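Local coordinates for protein aspartate aminotransferase (Plasmodium falciparum, PDB 3K7Y) that probably catalyses the pyridoxal-phosphate-dependent transfer of the amino group of L-aspartate to 2-oxoglutarate, giving oxaloacetate and L-glutamate, as a homodimer, at residues E94-Q102 and Q268-L278. Residues are numbered along the deposited sequence; the frame is centred on the assembly and turned at random.
Sequences EDKKICTIQ and QEEKKIVFNNL
I101 and L278 meet at the inner end of this contact, where methyl CD1 of I101 lies against the leucine side chain, 3.3 Å from CD1 of L278 and close to its CB as well. The same methyl approaches the F275 ring obliquely, 4.0 Å from CD1 of F275. The sulfur of C99 reaches that ring at its edge, close to the ring plane, with SG 4.2 Å from CD1 of F275. The C99 side chain, with SG anti to the backbone N (chi1 161°), is directed so that the sulfur touches both F275 and L278, meeting the latter at CD1. C99, I101 and L278 are buried, whereas F275 remains partly exposed.

C99 and I101 point to the helix, which lies along one face of the edge strand; no hydrogen bond crosses. The axes of 98-102 and 268-278 run nearly parallel, 25° apart and 8.1 Å at closest approach. Strand 98-104 borders, within the chain, the mixed sheet of the PLP-binding large domain of fold-type I aminotransferases. Its neighbour, the antiparallel strand 258-264, leads into this helix, and I263 touches V274 and L278. On the other face of the strand, I98 and T100 pack against helix 75-86. The cofactor is about 13 Å from the I101 side chain.

Toward the solvent the fit loosens. The folded K271 chain lays its CG 3.8 Å from CB of C99 and turns its amine to K96, where NZ of K271 is 3.6 Å from CB of K96. The K96 amine points elsewhere, leaving the two NZ atoms of K96 and K271 6.0 Å apart. At the exposed extremity, CG of Q268 makes no more than a distant approach to O of D95.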
loop_
_atom_site.group_PDB
_atom_site.type_symbol
_atom_site.label_atom_id
_atom_site.label_comp_id
_atom_site.label_asym_id
_atom_site.label_seq_id
_atom_site.Cartn_x
_atom_site.Cartn_y
_atom_site.Cartn_z
ATOM N N GLU A 94 -2.008 -9.767 -26.571
ATOM C CA GLU A 94 -1.496 -11.112 -26.868
ATOM C C GLU A 94 -0.072 -11.119 -27.463
ATOM O O GLU A 94 0.546 -12.177 -27.586
ATOM C CB GLU A 94 -2.496 -11.926 -27.724
ATOM C CG GLU A 94 -2.299 -11.892 -29.258
ATOM C CD GLU A 94 -2.673 -10.554 -29.894
ATOM O OE1 GLU A 94 -2.149 -9.501 -29.457
ATOM O OE2 GLU A 94 -3.487 -10.567 -30.848
ATOM N N ASP A 95 0.435 -9.938 -27.820
ATOM C CA ASP A 95 1.834 -9.772 -28.232
ATOM C C ASP A 95 2.758 -9.419 -27.061
ATOM O O ASP A 95 3.919 -9.016 -27.267
ATOM C CB ASP A 95 1.948 -8.707 -29.319
ATOM C CG ASP A 95 1.500 -9.211 -30.671
ATOM O OD1 ASP A 95 0.826 -10.262 -30.727
ATOM O OD2 ASP A 95 1.823 -8.554 -31.683
ATOM N N LYS A 96 2.223 -9.584 -25.844
ATOM C CA LYS A 96 2.929 -9.321 -24.581
ATOM C C LYS A 96 3.694 -7.993 -24.597
ATOM O O LYS A 96 4.880 -7.946 -24.261
ATOM C CB LYS A 96 3.867 -10.489 -24.219
ATOM C CG LYS A 96 3.194 -11.695 -23.555
ATOM C CD LYS A 96 2.681 -12.711 -24.577
ATOM C CE LYS A 96 2.671 -14.146 -24.023
ATOM N NZ LYS A 96 1.687 -14.342 -22.918
ATOM N N LYS A 97 3.009 -6.924 -25.001
ATOM C CA LYS A 97 3.633 -5.610 -25.103
ATOM C C LYS A 97 3.281 -4.707 -23.917
ATOM O O LYS A 97 3.916 -3.670 -23.710
ATOM C CB LYS A 97 3.309 -4.931 -26.447
ATOM C CG LYS A 97 3.874 -5.649 -27.696
ATOM C CD LYS A 97 4.568 -4.692 -28.693
ATOM C CE LYS A 97 3.717 -3.469 -29.058
ATOM N NZ LYS A 97 4.514 -2.330 -29.618
ATOM N N ILE A 98 2.285 -5.107 -23.127
ATOM C CA ILE A 98 1.924 -4.335 -21.937
ATOM C C ILE A 98 2.493 -4.951 -20.674
ATOM O O ILE A 98 2.319 -6.144 -20.409
ATOM C CB ILE A 98 0.413 -4.205 -21.745
ATOM C CG1 ILE A 98 -0.245 -3.623 -22.989
ATOM C CG2 ILE A 98 0.123 -3.314 -20.563
ATOM C CD1 ILE A 98 -1.618 -4.188 -23.237
ATOM N N CYS A 99 3.177 -4.113 -19.907
ATOM C CA CYS A 99 3.614 -4.471 -18.579
ATOM C C CYS A 99 2.637 -3.858 -17.610
ATOM O O CYS A 99 2.555 -2.634 -17.497
ATOM C CB CYS A 99 5.012 -3.936 -18.306
ATOM S SG CYS A 99 5.409 -3.857 -16.546
ATOM N N THR A 100 1.891 -4.707 -16.921
ATOM C CA THR A 100 0.947 -4.230 -15.930
ATOM C C THR A 100 1.257 -4.791 -14.552
ATOM O O THR A 100 1.845 -5.866 -14.430
ATOM C CB THR A 100 -0.515 -4.497 -16.336
ATOM O OG1 THR A 100 -1.228 -5.074 -15.233
ATOM C CG2 THR A 100 -0.590 -5.446 -17.532
ATOM N N ILE A 101 0.852 -4.044 -13.526
ATOM C CA ILE A 101 1.197 -4.315 -12.128
ATOM C C ILE A 101 0.034 -3.936 -11.215
ATOM O O ILE A 101 -0.682 -2.983 -11.505
ATOM C CB ILE A 101 2.461 -3.524 -11.760
ATOM C CG1 ILE A 101 3.667 -4.438 -11.878
ATOM C CG2 ILE A 101 2.389 -2.891 -10.357
ATOM C CD1 ILE A 101 4.924 -3.708 -12.166
ATOM N N GLN A 102 -0.163 -4.685 -10.131
ATOM C CA GLN A 102 -1.254 -4.407 -9.195
ATOM C C GLN A 102 -0.829 -3.338 -8.181
ATOM O O GLN A 102 0.208 -3.483 -7.524
ATOM C CB GLN A 102 -1.674 -5.680 -8.462
ATOM C CG GLN A 102 -2.731 -5.457 -7.377
ATOM C CD GLN A 102 -3.054 -6.718 -6.563
ATOM O OE1 GLN A 102 -3.050 -7.836 -7.087
ATOM N NE2 GLN A 102 -3.336 -6.532 -5.276
ATOM N N GLN A 268 8.742 -7.376 -26.368
ATOM C CA GLN A 268 8.607 -8.376 -25.311
ATOM C C GLN A 268 9.799 -8.352 -24.328
ATOM O O GLN A 268 9.769 -9.013 -23.282
ATOM C CB GLN A 268 8.470 -9.772 -25.941
ATOM C CG GLN A 268 7.794 -9.797 -27.340
ATOM C CD GLN A 268 8.183 -11.012 -28.193
ATOM O OE1 GLN A 268 9.345 -11.429 -28.224
ATOM N NE2 GLN A 268 7.205 -11.572 -28.899
ATOM N N GLU A 269 10.829 -7.572 -24.664
ATOM C CA GLU A 269 12.084 -7.525 -23.902
ATOM C C GLU A 269 12.283 -6.215 -23.139
ATOM O O GLU A 269 13.133 -6.135 -22.261
ATOM C CB GLU A 269 13.283 -7.771 -24.827
ATOM C CG GLU A 269 13.272 -9.120 -25.578
ATOM C CD GLU A 269 12.462 -9.105 -26.889
ATOM O OE1 GLU A 269 11.850 -10.150 -27.223
ATOM O OE2 GLU A 269 12.447 -8.067 -27.592
ATOM N N GLU A 270 11.523 -5.185 -23.499
ATOM C CA GLU A 270 11.442 -3.965 -22.694
ATOM C C GLU A 270 10.484 -4.209 -21.534
ATOM O O GLU A 270 10.751 -3.796 -20.403
ATOM C CB GLU A 270 10.968 -2.767 -23.520
ATOM C CG GLU A 270 12.068 -1.795 -23.911
ATOM C CD GLU A 270 11.523 -0.446 -24.388
ATOM O OE1 GLU A 270 12.327 0.370 -24.899
ATOM O OE2 GLU A 270 10.299 -0.196 -24.258
ATOM N N LYS A 271 9.371 -4.883 -21.826
ATOM C CA LYS A 271 8.461 -5.382 -20.798
ATOM C C LYS A 271 9.282 -5.952 -19.615
ATOM O O LYS A 271 9.135 -5.480 -18.479
ATOM C CB LYS A 271 7.504 -6.429 -21.402
ATOM C CG LYS A 271 6.164 -6.626 -20.691
ATOM C CD LYS A 271 6.168 -7.822 -19.749
ATOM C CE LYS A 271 6.044 -9.162 -20.488
ATOM N NZ LYS A 271 4.638 -9.521 -20.806
ATOM N N LYS A 272 10.173 -6.915 -19.895
ATOM C CA LYS A 272 10.992 -7.574 -18.859
ATOM C C LYS A 272 11.799 -6.618 -17.996
ATOM O O LYS A 272 11.889 -6.822 -16.802
ATOM C CB LYS A 272 11.941 -8.627 -19.452
ATOM C CG LYS A 272 11.401 -10.076 -19.480
ATOM C CD LYS A 272 12.442 -11.094 -18.957
ATOM C CE LYS A 272 12.299 -12.462 -19.615
ATOM N NZ LYS A 272 13.080 -12.547 -20.880
ATOM N N ILE A 273 12.399 -5.599 -18.607
ATOM C CA ILE A 273 13.166 -4.582 -17.872
ATOM C C ILE A 273 12.270 -3.711 -16.973
ATOM O O ILE A 273 12.392 -3.743 -15.755
ATOM C CB ILE A 273 13.997 -3.669 -18.820
ATOM C CG1 ILE A 273 15.263 -4.373 -19.318
ATOM C CG2 ILE A 273 14.385 -2.364 -18.121
ATOM C CD1 ILE A 273 16.151 -3.505 -20.239
ATOM N N VAL A 274 11.366 -2.945 -17.581
ATOM C CA VAL A 274 10.451 -2.077 -16.841
ATOM C C VAL A 274 9.903 -2.808 -15.608
ATOM O O VAL A 274 9.796 -2.237 -14.506
ATOM C CB VAL A 274 9.299 -1.569 -17.743
ATOM C CG1 VAL A 274 8.466 -0.563 -17.017
ATOM C CG2 VAL A 274 9.855 -0.923 -18.984
ATOM N N PHE A 275 9.589 -4.085 -15.795
ATOM C CA PHE A 275 9.086 -4.902 -14.710
ATOM C C PHE A 275 10.046 -4.905 -13.526
ATOM O O PHE A 275 9.637 -4.602 -12.401
ATOM C CB PHE A 275 8.813 -6.323 -15.180
ATOM C CG PHE A 275 8.048 -7.146 -14.189
ATOM C CD1 PHE A 275 6.702 -6.884 -13.938
ATOM C CD2 PHE A 275 8.667 -8.189 -13.506
ATOM C CE1 PHE A 275 5.978 -7.653 -13.017
ATOM C CE2 PHE A 275 7.955 -8.967 -12.587
ATOM C CZ PHE A 275 6.609 -8.698 -12.344
ATOM N N ASN A 276 11.315 -5.226 -13.785
ATOM C CA ASN A 276 12.343 -5.236 -12.743
ATOM C C ASN A 276 12.524 -3.871 -12.082
ATOM O O ASN A 276 12.606 -3.786 -10.856
ATOM C CB ASN A 276 13.678 -5.789 -13.261
ATOM C CG ASN A 276 13.725 -7.336 -13.286
ATOM O OD1 ASN A 276 13.106 -8.012 -12.462
ATOM N ND2 ASN A 276 14.479 -7.891 -14.233
ATOM N N ASN A 277 12.554 -2.811 -12.888
ATOM C CA ASN A 277 12.528 -1.439 -12.374
ATOM C C ASN A 277 11.354 -1.188 -11.429
ATOM O O ASN A 277 11.512 -0.570 -10.374
ATOM C CB ASN A 277 12.457 -0.427 -13.513
ATOM C CG ASN A 277 13.648 -0.509 -14.453
ATOM O OD1 ASN A 277 13.583 -1.137 -15.523
ATOM N ND2 ASN A 277 14.735 0.150 -14.073
ATOM N N LEU A 278 10.178 -1.667 -11.805
ATOM C CA LEU A 278 9.011 -1.421 -10.980
ATOM C C LEU A 278 9.095 -2.193 -9.674
ATOM O O LEU A 278 8.908 -1.609 -8.606
ATOM C CB LEU A 278 7.710 -1.685 -11.738
ATOM C CG LEU A 278 7.457 -0.745 -12.926
ATOM C CD1 LEU A 278 6.076 -0.929 -13.539
ATOM C CD2 LEU A 278 7.693 0.726 -12.557
#